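Local coordinates for protein polymerase cofactor VP35 (Reston ebolavirus, PDB 3L2A) that probably binds viral double-stranded RNA through its interferon inhibitory domain, so helping the virus evade the host interferon response and serving RNA replication as polymerase cofactor, at residues Asn42-Leu45 with Asp46-His49; Val73-Phe76 with Gln77-Pro80. All coordinates share one frame; numbering follows the deposited sequence.

How the contacts relate
A helix start and a short helix, with contact centres about 12 Å apart, illustrate how neighbouring pieces of a fold can share one packing surface. Contact 1 comes first along the chain, where the loop after helix 27-41 enters helix 45-57; contact 2 follows helix 62-72 and consists of the short helix 75-78 with its flanks. They touch directly: L44 CD1 lies 3.6 Å from I75 CB, N42 CG packs on I75 CD1, and I48 CD1 reaches F76 CZ. I75 and F76 of contact 2 thus pack on the loop and first turn of contact 1, just before the chain passes to the strand 83-85 of the mixed sheet.

Contact 1. Residues Asn42-Leu45 with Asp46-His49; sequences NNLL and DTIH. With ACY (acetic acid), chain C.
L44 lays its CD2 methyl alongside T47, 3.9 Å from OG1, the two side chains running the same way at the start of helix 45-57. The T47 hydroxyl stands beside its own backbone N (chi1 -62°), which turns OG1 toward the leucine methyl. L44 occupies the N-cap position, yet a leucine side chain has no polar atom with which to cap the turn; its backbone carbonyl instead opens the helical bonding. I48 N donates to L44 O over 3.0 Å in an almost straight bond (173°), and the isoleucine CG1 packs 3.3 Å from the same oxygen. One residue on, H49 N donates to L45 O at 2.9 Å.

The side chains of this turn spread to different neighbours. L45 leans on A10 and L13 of helix 10-19, I48 meets M17 of that helix, and D46 accepts a hydrogen bond from the backbone N of I8 at OD1. The H49 ring swings away from the leucines because CG lies opposite the backbone N (chi1 -179°), and its NE2 donates to OXT of a bound acetic acid, 3.0 Å away, probably left from crystallisation. The chemistry thus divides in two: backbone bonds carry the first turn, with only loose aliphatic packing across it, while the acetic acid, if ionised, would probably favour a protonated imidazole, though its exact placement is doubtful.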
loop_
_atom_site.group_PDB
_atom_site.type_symbol
_atom_site.label_atom_id
_atom_site.label_comp_id
_atom_site.label_asym_id
_atom_site.label_seq_id
_atom_site.Cartn_x
_atom_site.Cartn_y
_atom_site.Cartn_z
ATOM N N ASN A 42 -11.350 -8.570 1.815
ATOM C CA ASN A 42 -12.033 -8.961 0.579
ATOM C C ASN A 42 -11.687 -10.363 0.079
ATOM O O ASN A 42 -12.038 -10.745 -1.056
ATOM C CB ASN A 42 -11.752 -7.910 -0.482
ATOM C CG ASN A 42 -12.391 -6.592 -0.133
ATOM O OD1 ASN A 42 -13.608 -6.451 -0.255
ATOM N ND2 ASN A 42 -11.591 -5.639 0.359
ATOM N N ASN A 43 -11.016 -11.125 0.948
ATOM C CA ASN A 43 -10.632 -12.513 0.685
ATOM C C ASN A 43 -9.787 -12.667 -0.584
ATOM O O ASN A 43 -9.956 -13.624 -1.355
ATOM C CB ASN A 43 -11.858 -13.441 0.686
ATOM C CG ASN A 43 -12.590 -13.409 2.006
ATOM O OD1 ASN A 43 -11.989 -13.621 3.066
ATOM N ND2 ASN A 43 -13.891 -13.113 1.963
ATOM N N LEU A 44 -8.837 -11.747 -0.751
ATOM C CA LEU A 44 -7.982 -11.702 -1.960
ATOM C C LEU A 44 -6.489 -11.848 -1.656
ATOM O O LEU A 44 -5.663 -11.574 -2.529
ATOM C CB LEU A 44 -8.255 -10.384 -2.721
ATOM C CG LEU A 44 -9.626 -10.379 -3.428
ATOM C CD1 LEU A 44 -9.921 -9.002 -3.933
ATOM C CD2 LEU A 44 -9.603 -11.361 -4.626
ATOM N N LEU A 45 -6.120 -12.258 -0.439
ATOM C CA LEU A 45 -4.686 -12.353 -0.121
ATOM C C LEU A 45 -3.918 -13.276 -1.042
ATOM O O LEU A 45 -2.746 -13.032 -1.336
ATOM C CB LEU A 45 -4.470 -12.832 1.315
ATOM C CG LEU A 45 -4.883 -11.789 2.361
ATOM C CD1 LEU A 45 -4.950 -12.488 3.741
ATOM C CD2 LEU A 45 -3.900 -10.614 2.382
ATOM N N ASP A 46 -4.552 -14.376 -1.443
ATOM C CA ASP A 46 -3.827 -15.339 -2.280
ATOM C C ASP A 46 -3.695 -14.886 -3.724
ATOM O O ASP A 46 -2.711 -15.221 -4.402
ATOM C CB ASP A 46 -4.508 -16.706 -2.151
ATOM C CG ASP A 46 -4.415 -17.225 -0.739
ATOM O OD1 ASP A 46 -3.288 -17.227 -0.211
ATOM O OD2 ASP A 46 -5.444 -17.624 -0.176
ATOM N N THR A 47 -4.672 -14.111 -4.193
ATOM C CA THR A 47 -4.536 -13.461 -5.502
ATOM C C THR A 47 -3.395 -12.433 -5.482
ATOM O O THR A 47 -2.568 -12.383 -6.380
ATOM C CB THR A 47 -5.852 -12.773 -5.859
ATOM O OG1 THR A 47 -6.895 -13.765 -5.959
ATOM C CG2 THR A 47 -5.758 -12.060 -7.195
ATOM N N ILE A 48 -3.384 -11.606 -4.450
ATOM C CA ILE A 48 -2.321 -10.599 -4.278
ATOM C C ILE A 48 -0.930 -11.267 -4.178
ATOM O O ILE A 48 0.025 -10.856 -4.816
ATOM C CB ILE A 48 -2.639 -9.768 -3.036
ATOM C CG1 ILE A 48 -3.864 -8.893 -3.305
ATOM C CG2 ILE A 48 -1.428 -8.916 -2.621
ATOM C CD1 ILE A 48 -4.487 -8.278 -2.003
ATOM N N HIS A 49 -0.852 -12.332 -3.398
ATOM C CA HIS A 49 0.394 -13.075 -3.231
ATOM C C HIS A 49 0.861 -13.636 -4.571
ATOM O O HIS A 49 2.041 -13.564 -4.894
ATOM C CB HIS A 49 0.189 -14.160 -2.163
ATOM C CG HIS A 49 1.408 -14.992 -1.885
ATOM N ND1 HIS A 49 1.324 -16.327 -1.548
ATOM C CD2 HIS A 49 2.725 -14.677 -1.852
ATOM C CE1 HIS A 49 2.540 -16.807 -1.342
ATOM N NE2 HIS A 49 3.411 -15.830 -1.536
HETATM C C ACY C . 6.394 -14.697 -2.268
HETATM O O ACY C . 5.363 -14.003 -2.344
HETATM O OXT ACY C . 6.408 -15.849 -1.764
HETATM C CH3 ACY C . 7.639 -14.062 -2.826
#

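Contact 2. Residues Val73-Phe76 with Gln77-Pro80; sequences VPIF and QDVP
I75 and V79 form the tight side of this short helix, lying side by side with I75 CD1 3.9 Å from V79 CG2. The isoleucine chi1 of -164° brings CG1 beside that valine methyl, and a chi2 of 67° folds CD1 to the same group. The other branch, CG2, rests 3.6 Å above one face of the F76 ring, offset toward its rim. I38 of helix 27-41 touches all three residues, and I48 of helix 45-57 reaches the buried phenylalanine.

The polar side is looser. D78 crosses I75 at about a right angle, its OD2 3.9 Å from I75 CD1, while Q77 reaches back beside P74, with OE1 3.8 Å from P74 CA; both polar residues are exposed. Between the two sides runs the backbone. Q77 N donates to P74 O at 2.9 Å, and D78 N adds a weak bond to the same oxygen. I75 O likewise receives weak bonds from the N atoms of D78 and V79. Beyond them a water donates to both F76 O (3.0 Å) and V79 O (2.6 Å), bridging two carbonyls where the helix ends. Mixed three- and four-residue spacing marks a short, irregular helical turn, amphipathic in setting apolar I75, F76 and V79 against exposed Q77 and D78, and here connecting helix 62-72 to the strand 83-85.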
loop_
_atom_site.group_PDB
_atom_site.type_symbol
_atom_site.label_atom_id
_atom_site.label_comp_id
_atom_site.label_asym_id
_atom_site.label_seq_id
_atom_site.Cartn_x
_atom_site.Cartn_y
_atom_site.Cartn_z
ATOM N N VAL A 73 -4.975 -5.992 -9.922
ATOM C CA VAL A 73 -5.984 -6.646 -9.107
ATOM C C VAL A 73 -7.180 -5.707 -8.944
ATOM O O VAL A 73 -7.025 -4.636 -8.351
ATOM C CB VAL A 73 -5.395 -7.080 -7.739
ATOM C CG1 VAL A 73 -6.429 -7.833 -6.930
ATOM C CG2 VAL A 73 -4.132 -7.958 -7.932
ATOM N N PRO A 74 -8.362 -6.084 -9.485
ATOM C CA PRO A 74 -9.512 -5.182 -9.549
ATOM C C PRO A 74 -9.936 -4.480 -8.285
ATOM O O PRO A 74 -10.469 -3.356 -8.368
ATOM C CB PRO A 74 -10.654 -6.108 -9.993
ATOM C CG PRO A 74 -10.021 -7.075 -10.845
ATOM C CD PRO A 74 -8.658 -7.359 -10.186
ATOM N N ILE A 75 -9.759 -5.126 -7.133
ATOM C CA ILE A 75 -10.203 -4.536 -5.855
ATOM C C ILE A 75 -9.605 -3.154 -5.606
ATOM O O ILE A 75 -10.235 -2.329 -4.967
ATOM C CB ILE A 75 -9.919 -5.469 -4.625
ATOM C CG1 ILE A 75 -10.724 -5.036 -3.391
ATOM C CG2 ILE A 75 -8.412 -5.594 -4.304
ATOM C CD1 ILE A 75 -12.214 -5.235 -3.553
ATOM N N PHE A 76 -8.417 -2.901 -6.150
ATOM C CA PHE A 76 -7.715 -1.636 -5.916
ATOM C C PHE A 76 -8.238 -0.504 -6.762
ATOM O O PHE A 76 -7.872 0.642 -6.558
ATOM C CB PHE A 76 -6.191 -1.820 -6.011
ATOM C CG PHE A 76 -5.676 -2.744 -4.972
ATOM C CD1 PHE A 76 -5.666 -2.351 -3.637
ATOM C CD2 PHE A 76 -5.248 -4.036 -5.308
ATOM C CE1 PHE A 76 -5.213 -3.206 -2.643
ATOM C CE2 PHE A 76 -4.802 -4.899 -4.314
ATOM C CZ PHE A 76 -4.783 -4.494 -2.997
ATOM N N GLN A 77 -9.147 -0.846 -7.669
ATOM C CA GLN A 77 -9.959 0.132 -8.368
ATOM C C GLN A 77 -11.324 0.294 -7.680
ATOM O O GLN A 77 -11.940 1.352 -7.777
ATOM C CB GLN A 77 -10.113 -0.271 -9.841
ATOM C CG GLN A 77 -8.860 0.017 -10.646
ATOM C CD GLN A 77 -8.702 -0.907 -11.823
ATOM O OE1 GLN A 77 -8.668 -2.135 -11.664
ATOM N NE2 GLN A 77 -8.598 -0.331 -13.020
ATOM N N ASP A 78 -11.768 -0.757 -6.982
ATOM C CA ASP A 78 -13.092 -0.829 -6.350
ATOM C C ASP A 78 -13.108 -0.060 -5.011
ATOM O O ASP A 78 -14.170 0.341 -4.539
ATOM C CB ASP A 78 -13.507 -2.294 -6.033
ATOM C CG ASP A 78 -13.652 -3.229 -7.283
ATOM O OD1 ASP A 78 -13.789 -2.756 -8.441
ATOM O OD2 ASP A 78 -13.660 -4.482 -7.066
ATOM N N VAL A 79 -11.948 0.082 -4.369
ATOM C CA VAL A 79 -11.871 0.565 -2.979
ATOM C C VAL A 79 -10.982 1.813 -2.929
ATOM O O VAL A 79 -9.948 1.842 -3.596
ATOM C CB VAL A 79 -11.270 -0.554 -2.064
ATOM C CG1 VAL A 79 -10.926 -0.047 -0.691
ATOM C CG2 VAL A 79 -12.233 -1.733 -1.945
ATOM N N PRO A 80 -11.361 2.832 -2.132
ATOM C CA PRO A 80 -10.492 4.019 -2.043
ATOM C C PRO A 80 -9.240 3.840 -1.177
ATOM O O PRO A 80 -9.202 2.957 -0.333
ATOM C CB PRO A 80 -11.409 5.052 -1.388
ATOM C CG PRO A 80 -12.333 4.234 -0.528
ATOM C CD PRO A 80 -12.591 2.986 -1.314
HETATM O O HOH W 1 -8.786 3.265 -5.489
#